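Local coordinates for protein nucleotidyltransferase (Thermus thermophilus HB8, PDB 1WWP) that is of unknown function but probably serves as the helical substrate-binding partner of a nucleotidyltransferase, at residues T8-E11 and L12-E16; T90-E93 and P94-R97; R97-F100 and R101-P104. All coordinates share one frame; numbering follows the deposited sequence.

Contact 1. Residues T8-E11 and L12-E16; sequences TLKE and LAFLE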
loop_
_atom_site.group_PDB
_atom_site.type_symbol
_atom_site.label_atom_id
_atom_site.label_comp_id
_atom_site.label_asym_id
_atom_site.label_seq_id
_atom_site.Cartn_x
_atom_site.Cartn_y
_atom_site.Cartn_z
ATOM N N THR A 8 -3.715 1.582 -15.745
ATOM C CA THR A 8 -4.530 2.307 -14.779
ATOM C C THR A 8 -3.664 3.347 -14.076
ATOM O O THR A 8 -4.140 4.430 -13.722
ATOM C CB THR A 8 -5.134 1.343 -13.762
ATOM O OG1 THR A 8 -4.083 0.707 -13.025
ATOM C CG2 THR A 8 -5.931 0.268 -14.485
ATOM N N LEU A 9 -2.386 3.028 -13.887
ATOM C CA LEU A 9 -1.465 3.968 -13.252
ATOM C C LEU A 9 -1.268 5.200 -14.140
ATOM O O LEU A 9 -1.356 6.338 -13.668
ATOM C CB LEU A 9 -0.100 3.307 -13.003
ATOM C CG LEU A 9 1.050 4.262 -12.627
ATOM C CD1 LEU A 9 0.691 5.009 -11.366
ATOM C CD2 LEU A 9 2.334 3.498 -12.432
ATOM N N LYS A 10 -0.988 4.966 -15.421
ATOM C CA LYS A 10 -0.758 6.060 -16.357
ATOM C C LYS A 10 -1.938 7.021 -16.451
ATOM O O LYS A 10 -1.759 8.199 -16.760
ATOM C CB LYS A 10 -0.386 5.507 -17.734
ATOM C CG LYS A 10 1.003 4.886 -17.744
ATOM C CD LYS A 10 1.462 4.476 -19.133
ATOM C CE LYS A 10 0.652 3.313 -19.680
ATOM N NZ LYS A 10 1.143 2.914 -21.030
ATOM N N GLU A 11 -3.138 6.524 -16.164
ATOM C CA GLU A 11 -4.325 7.364 -16.181
ATOM C C GLU A 11 -4.162 8.526 -15.203
ATOM O O GLU A 11 -4.657 9.624 -15.447
ATOM C CB GLU A 11 -5.561 6.572 -15.754
ATOM C CG GLU A 11 -5.998 5.469 -16.695
ATOM C CD GLU A 11 -7.349 4.894 -16.303
ATOM O OE1 GLU A 11 -8.312 5.680 -16.203
ATOM O OE2 GLU A 11 -7.456 3.665 -16.096
ATOM N N LEU A 12 -3.463 8.284 -14.100
ATOM C CA LEU A 12 -3.308 9.302 -13.069
ATOM C C LEU A 12 -1.897 9.832 -12.866
ATOM O O LEU A 12 -1.722 10.961 -12.424
ATOM C CB LEU A 12 -3.804 8.746 -11.736
ATOM C CG LEU A 12 -5.246 8.249 -11.631
ATOM C CD1 LEU A 12 -5.401 7.372 -10.387
ATOM C CD2 LEU A 12 -6.187 9.428 -11.575
ATOM N N ALA A 13 -0.895 9.018 -13.176
ATOM C CA ALA A 13 0.497 9.419 -12.967
ATOM C C ALA A 13 0.945 10.653 -13.750
ATOM O O ALA A 13 1.895 11.329 -13.356
ATOM C CB ALA A 13 1.419 8.248 -13.273
ATOM N N PHE A 14 0.257 10.956 -14.844
ATOM C CA PHE A 14 0.625 12.097 -15.676
ATOM C C PHE A 14 -0.249 13.321 -15.478
ATOM O O PHE A 14 -0.273 14.222 -16.315
ATOM C CB PHE A 14 0.635 11.666 -17.140
ATOM C CG PHE A 14 1.572 10.527 -17.407
ATOM C CD1 PHE A 14 2.939 10.676 -17.185
ATOM C CD2 PHE A 14 1.094 9.292 -17.836
ATOM C CE1 PHE A 14 3.817 9.615 -17.386
ATOM C CE2 PHE A 14 1.971 8.221 -18.040
ATOM C CZ PHE A 14 3.335 8.390 -17.813
ATOM N N LEU A 15 -0.950 13.359 -14.350
ATOM C CA LEU A 15 -1.814 14.484 -14.036
ATOM C C LEU A 15 -0.970 15.628 -13.505
ATOM O O LEU A 15 -0.201 15.460 -12.559
ATOM C CB LEU A 15 -2.862 14.075 -12.995
ATOM C CG LEU A 15 -3.873 13.035 -13.487
ATOM C CD1 LEU A 15 -4.867 12.717 -12.388
ATOM C CD2 LEU A 15 -4.592 13.580 -14.713
ATOM N N GLU A 16 -1.124 16.794 -14.122
ATOM C CA GLU A 16 -0.373 17.978 -13.732
ATOM C C GLU A 16 -0.682 18.455 -12.308
ATOM O O GLU A 16 0.229 18.674 -11.517
ATOM C CB GLU A 16 -0.639 19.100 -14.737
ATOM C CG GLU A 16 0.208 20.347 -14.533
ATOM C CD GLU A 16 -0.011 21.379 -15.628
ATOM O OE1 GLU A 16 -1.156 21.858 -15.780
ATOM O OE2 GLU A 16 0.964 21.709 -16.339
#
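The Phe14 ring has Lys10 at its edge: Lys10 CD lies in the ring plane, 3.9 Å from Phe14 CE2, and Lys10 CG is nearer still, 3.5 Å from that same CE2. Lys10 O approaches the ring obliquely, 3.2 Å from Phe14 CD2. Both side chains start off anti to their own carbonyl carbon (chi1 -71° for Lys10, -58° for Phe14), which sends them off the same way and side by side. The lysine chain then bends at chi3, and its ammonium makes a salt bridge to Glu111. The ring itself also rests on Ala107 and Arg108 of helix 93-116. Next to Lys10 in the chain, Leu9 brings CD1 against the methyl of Ala13, with CD1 and Ala13 CB 3.8 Å apart. Leu9 O is gripped twice: Ala13 N comes nearly straight at it (2.8 Å), while Leu12 N, at 2.9 Å, sits 48° out of the carbonyl plane. Leu12 itself packs against Ala25 and Ala26 of helix 20-49 and reaches Val21 of the second subunit. Leu15 N then bonds to Leu12 O at 3.2 Å, closing one more turn. This mixture of i-3 and i-4 bonds is characteristic of a last helical turn running into a loop, here at the end of helix 2-13, whose side chains touch both helix 20-49 and helix 93-116 in an all-helical bundle.

Contact 2. Residues T90-E93 and P94-R97; sequences TYNE and PLAR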
loop_
_atom_site.group_PDB
_atom_site.type_symbol
_atom_site.label_atom_id
_atom_site.label_comp_id
_atom_site.label_asym_id
_atom_site.label_seq_id
_atom_site.Cartn_x
_atom_site.Cartn_y
_atom_site.Cartn_z
ATOM N N THR A 90 2.122 7.910 3.437
ATOM C CA THR A 90 1.731 9.040 2.605
ATOM C C THR A 90 0.516 9.774 3.127
ATOM O O THR A 90 -0.256 10.366 2.363
ATOM C CB THR A 90 1.484 8.627 1.141
ATOM O OG1 THR A 90 0.410 7.681 1.071
ATOM C CG2 THR A 90 2.745 8.026 0.558
ATOM N N TYR A 91 0.329 9.722 4.436
ATOM C CA TYR A 91 -0.764 10.470 5.018
ATOM C C TYR A 91 -0.268 11.921 5.020
ATOM O O TYR A 91 -1.054 12.865 5.080
ATOM C CB TYR A 91 -1.057 10.020 6.448
ATOM C CG TYR A 91 -1.861 11.052 7.185
ATOM C CD1 TYR A 91 -3.009 11.597 6.608
ATOM C CD2 TYR A 91 -1.435 11.557 8.411
ATOM C CE1 TYR A 91 -3.704 12.628 7.222
ATOM C CE2 TYR A 91 -2.129 12.590 9.041
ATOM C CZ TYR A 91 -3.259 13.122 8.435
ATOM O OH TYR A 91 -3.940 14.159 9.023
ATOM N N ASN A 92 1.049 12.088 4.938
ATOM C CA ASN A 92 1.657 13.415 4.930
ATOM C C ASN A 92 1.693 13.963 3.511
ATOM O O ASN A 92 2.333 13.383 2.632
ATOM C CB ASN A 92 3.079 13.349 5.485
ATOM C CG ASN A 92 3.362 12.044 6.198
ATOM O OD1 ASN A 92 2.494 11.494 6.884
ATOM N ND2 ASN A 92 4.583 11.543 6.048
ATOM N N GLU A 93 0.997 15.076 3.292
ATOM C CA GLU A 93 0.955 15.697 1.973
ATOM C C GLU A 93 2.343 15.825 1.368
ATOM O O GLU A 93 2.526 15.590 0.175
ATOM C CB GLU A 93 0.301 17.074 2.038
ATOM C CG GLU A 93 -1.207 17.033 2.122
ATOM C CD GLU A 93 -1.832 18.318 1.626
ATOM O OE1 GLU A 93 -1.604 19.372 2.259
ATOM O OE2 GLU A 93 -2.544 18.273 0.598
ATOM N N PRO A 94 3.342 16.213 2.181
ATOM C CA PRO A 94 4.697 16.342 1.641
ATOM C C PRO A 94 5.091 15.055 0.911
ATOM O O PRO A 94 5.242 15.042 -0.313
ATOM C CB PRO A 94 5.539 16.575 2.892
ATOM C CG PRO A 94 4.613 17.352 3.761
ATOM C CD PRO A 94 3.309 16.606 3.602
ATOM N N LEU A 95 5.239 13.976 1.678
ATOM C CA LEU A 95 5.611 12.676 1.126
ATOM C C LEU A 95 4.755 12.341 -0.089
ATOM O O LEU A 95 5.265 12.154 -1.193
ATOM C CB LEU A 95 5.428 11.577 2.177
ATOM C CG LEU A 95 6.519 10.507 2.232
ATOM C CD1 LEU A 95 5.925 9.233 2.796
ATOM C CD2 LEU A 95 7.078 10.247 0.854
ATOM N N ALA A 96 3.447 12.266 0.138
ATOM C CA ALA A 96 2.487 11.952 -0.913
ATOM C C ALA A 96 2.749 12.744 -2.201
ATOM O O ALA A 96 2.767 12.172 -3.290
ATOM C CB ALA A 96 1.070 12.211 -0.405
ATOM N N ARG A 97 2.948 14.056 -2.073
ATOM C CA ARG A 97 3.225 14.905 -3.229
ATOM C C ARG A 97 4.589 14.556 -3.815
ATOM O O ARG A 97 4.761 14.546 -5.034
ATOM C CB ARG A 97 3.190 16.386 -2.828
ATOM C CG ARG A 97 1.784 16.933 -2.575
ATOM C CD ARG A 97 1.832 18.354 -2.021
ATOM N NE ARG A 97 0.518 18.990 -1.999
ATOM C CZ ARG A 97 -0.152 19.359 -3.088
ATOM N NH1 ARG A 97 0.369 19.153 -4.291
ATOM N NH2 ARG A 97 -1.340 19.939 -2.976
#
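Two i-4 backbone bonds start helix 93-116: Ala96 N to Asn92 O (3.0 Å) and Arg97 N to Glu93 O (2.8 Å). Asn92 holds the N-cap position, yet its side chain makes no capping bond; the amide lies alongside Leu95 instead, with Asn92 ND2 4.0 Å from Leu95 CB. On the buried side, Thr90 crosses Leu95 at about a right angle, and its CG2 stands 4.1 Å from Leu95 CD1. Its CB also faces the methyl of Ala96, Thr90 CB and Ala96 CB being 3.9 Å apart, and both residues touch Ile27 of helix 20-49. The hydroxyl of Thr90 sits between its own backbone N and carbonyl carbon (chi1 62°), and there it hydrogen-bonds Thr87 O, with a weak bond to Gln28 of the second subunit as well. On the outer side, Glu93 and Arg97 run in the same direction, side by side. The arginine chain starts close over the carbonyl that its N-H uses, with Arg97 CG 3.1 Å from Glu93 O. Farther out, Glu93 OE2 remains 4.1 Å from Arg97 NE, and the carboxylate and guanidinium planes are 61° apart. That is a charge attraction beyond salt-bridge range. Arg23 lies near both, as a weak, long ion pair with Glu93 and a like charge close to Arg97, so the carboxylate probably offsets two neighbouring positive charges without being locked to either.

Contact 3. Residues R97-F100 and R101-P104; sequences RAIF and RRLP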
loop_
_atom_site.group_PDB
_atom_site.type_symbol
_atom_site.label_atom_id
_atom_site.label_comp_id
_atom_site.label_asym_id
_atom_site.label_seq_id
_atom_site.Cartn_x
_atom_site.Cartn_y
_atom_site.Cartn_z
ATOM N N ARG A 97 2.948 14.056 -2.073
ATOM C CA ARG A 97 3.225 14.905 -3.229
ATOM C C ARG A 97 4.589 14.556 -3.815
ATOM O O ARG A 97 4.761 14.546 -5.034
ATOM C CB ARG A 97 3.190 16.386 -2.828
ATOM C CG ARG A 97 1.784 16.933 -2.575
ATOM C CD ARG A 97 1.832 18.354 -2.021
ATOM N NE ARG A 97 0.518 18.990 -1.999
ATOM C CZ ARG A 97 -0.152 19.359 -3.088
ATOM N NH1 ARG A 97 0.369 19.153 -4.291
ATOM N NH2 ARG A 97 -1.340 19.939 -2.976
ATOM N N ALA A 98 5.553 14.269 -2.940
ATOM C CA ALA A 98 6.907 13.896 -3.362
ATOM C C ALA A 98 6.912 12.549 -4.106
ATOM O O ALA A 98 7.637 12.381 -5.087
ATOM C CB ALA A 98 7.833 13.831 -2.149
ATOM N N ILE A 99 6.116 11.585 -3.641
ATOM C CA ILE A 99 6.047 10.291 -4.332
ATOM C C ILE A 99 5.389 10.523 -5.692
ATOM O O ILE A 99 5.868 10.046 -6.725
ATOM C CB ILE A 99 5.177 9.248 -3.572
ATOM C CG1 ILE A 99 5.765 8.943 -2.196
ATOM C CG2 ILE A 99 5.106 7.953 -4.379
ATOM C CD1 ILE A 99 7.103 8.264 -2.254
ATOM N N PHE A 100 4.287 11.268 -5.693
ATOM C CA PHE A 100 3.563 11.538 -6.929
ATOM C C PHE A 100 4.443 12.168 -8.003
ATOM O O PHE A 100 4.256 11.907 -9.189
ATOM C CB PHE A 100 2.362 12.453 -6.674
ATOM C CG PHE A 100 1.515 12.675 -7.893
ATOM C CD1 PHE A 100 0.660 11.674 -8.353
ATOM C CD2 PHE A 100 1.626 13.851 -8.627
ATOM C CE1 PHE A 100 -0.065 11.838 -9.525
ATOM C CE2 PHE A 100 0.901 14.024 -9.806
ATOM C CZ PHE A 100 0.056 13.016 -10.258
ATOM N N ARG A 101 5.397 12.999 -7.589
ATOM C CA ARG A 101 6.292 13.657 -8.539
ATOM C C ARG A 101 7.199 12.663 -9.257
ATOM O O ARG A 101 7.692 12.938 -10.354
ATOM C CB ARG A 101 7.164 14.700 -7.834
ATOM C CG ARG A 101 6.406 15.875 -7.231
ATOM C CD ARG A 101 7.371 16.930 -6.687
ATOM N NE ARG A 101 8.293 16.371 -5.699
ATOM C CZ ARG A 101 9.266 17.055 -5.108
ATOM N NH1 ARG A 101 9.455 18.335 -5.402
ATOM N NH2 ARG A 101 10.049 16.458 -4.217
ATOM N N ARG A 102 7.417 11.507 -8.647
ATOM C CA ARG A 102 8.275 10.513 -9.262
ATOM C C ARG A 102 7.518 9.515 -10.122
ATOM O O ARG A 102 8.108 8.868 -10.985
ATOM C CB ARG A 102 9.050 9.771 -8.181
ATOM C CG ARG A 102 9.904 10.684 -7.308
ATOM C CD ARG A 102 9.996 10.167 -5.883
ATOM N NE ARG A 102 10.486 11.196 -4.972
ATOM C CZ ARG A 102 10.590 11.052 -3.653
ATOM N NH1 ARG A 102 10.234 9.910 -3.078
ATOM N NH2 ARG A 102 11.054 12.052 -2.908
ATOM N N LEU A 103 6.211 9.387 -9.906
ATOM C CA LEU A 103 5.440 8.410 -10.670
ATOM C C LEU A 103 5.610 8.462 -12.185
ATOM O O LEU A 103 5.667 7.415 -12.834
ATOM C CB LEU A 103 3.956 8.492 -10.309
ATOM C CG LEU A 103 3.629 8.260 -8.831
ATOM C CD1 LEU A 103 2.128 8.066 -8.690
ATOM C CD2 LEU A 103 4.369 7.029 -8.294
ATOM N N PRO A 104 5.692 9.674 -12.774
ATOM C CA PRO A 104 5.857 9.790 -14.224
ATOM C C PRO A 104 6.991 8.908 -14.734
ATOM O O PRO A 104 6.798 8.091 -15.640
ATOM C CB PRO A 104 6.158 11.275 -14.414
ATOM C CG PRO A 104 5.357 11.911 -13.322
ATOM C CD PRO A 104 5.637 11.011 -12.149
#
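Phe100 and Leu103 form the tight side of this turn, crossing at about a right angle with Phe100 CD1 and Leu103 CD1 3.9 Å apart. The ring gets there because Phe100 CG stands opposite the backbone N (chi1 -175°); the side chain also packs on Arg23 and Ala26 of helix 20-49. Leu103 uses its other branch on Ile99, CD2 lying 4.1 Å from Ile99 CG2, and also packs on Ala26 and Phe30.

The more exposed side belongs to the arginines, whose chains lie along backbone carbonyls instead of interlocking with other side chains. Arg101 lays its bent chain back along the helix, CG 3.0 Å from Arg97 O, the carbonyl that also accepts its N-H. Arg102, only partly exposed, folds back along a neighbouring strip of the helix, so that Ala98 O sits over one face of its guanidinium, offset toward the rim. Although Arg102 NE is just 3.1 Å from Ala98 O, the approach is over the plane and makes no hydrogen bond. Its NH1 comes 3.6 Å from Ile99 CD1 and makes a salt bridge to Asp83. A leucine in its place would probably leave Asp83 without this charged mate and uncover Ala98 O where the guanidinium now lies.

Backbone bonding is irregular here. Arg102 N takes Ile99 O at 2.9 Å, an i-3 bond, and Leu103 N divides itself between a weak bond to Ile99 O and one to Phe100 O. Pro104 has no N-H to give, and its CD presses within 3.4 Å of Phe100 O. The chemistry therefore implies a proline kink: with no i-4 donor for it, Phe100 O is served by Leu103 N, which lies 73° out of the carbonyl plane.

How the contacts relate
From the N terminus, contact 1 comes first, where helix 2-13 gives way to its loop. Contact 2 follows much later at the start of helix 93-116, and contact 3 continues that helix, sharing Arg97 with contact 2, and Thr90 touches Ile99 between them. All three are local turns in series; none encloses or crosses another. Contact 1 nevertheless folds back on contact 3: Leu12 and Leu15 carbonyls meet the Phe100 ring, while Ala13 and Phe14 touch Pro104, joining the first helix to the last. Contacts 1 and 2, with centres about 17 Å apart, do not touch, but both reach the second subunit. Helix 20-49 is the common neighbour, packed against all three.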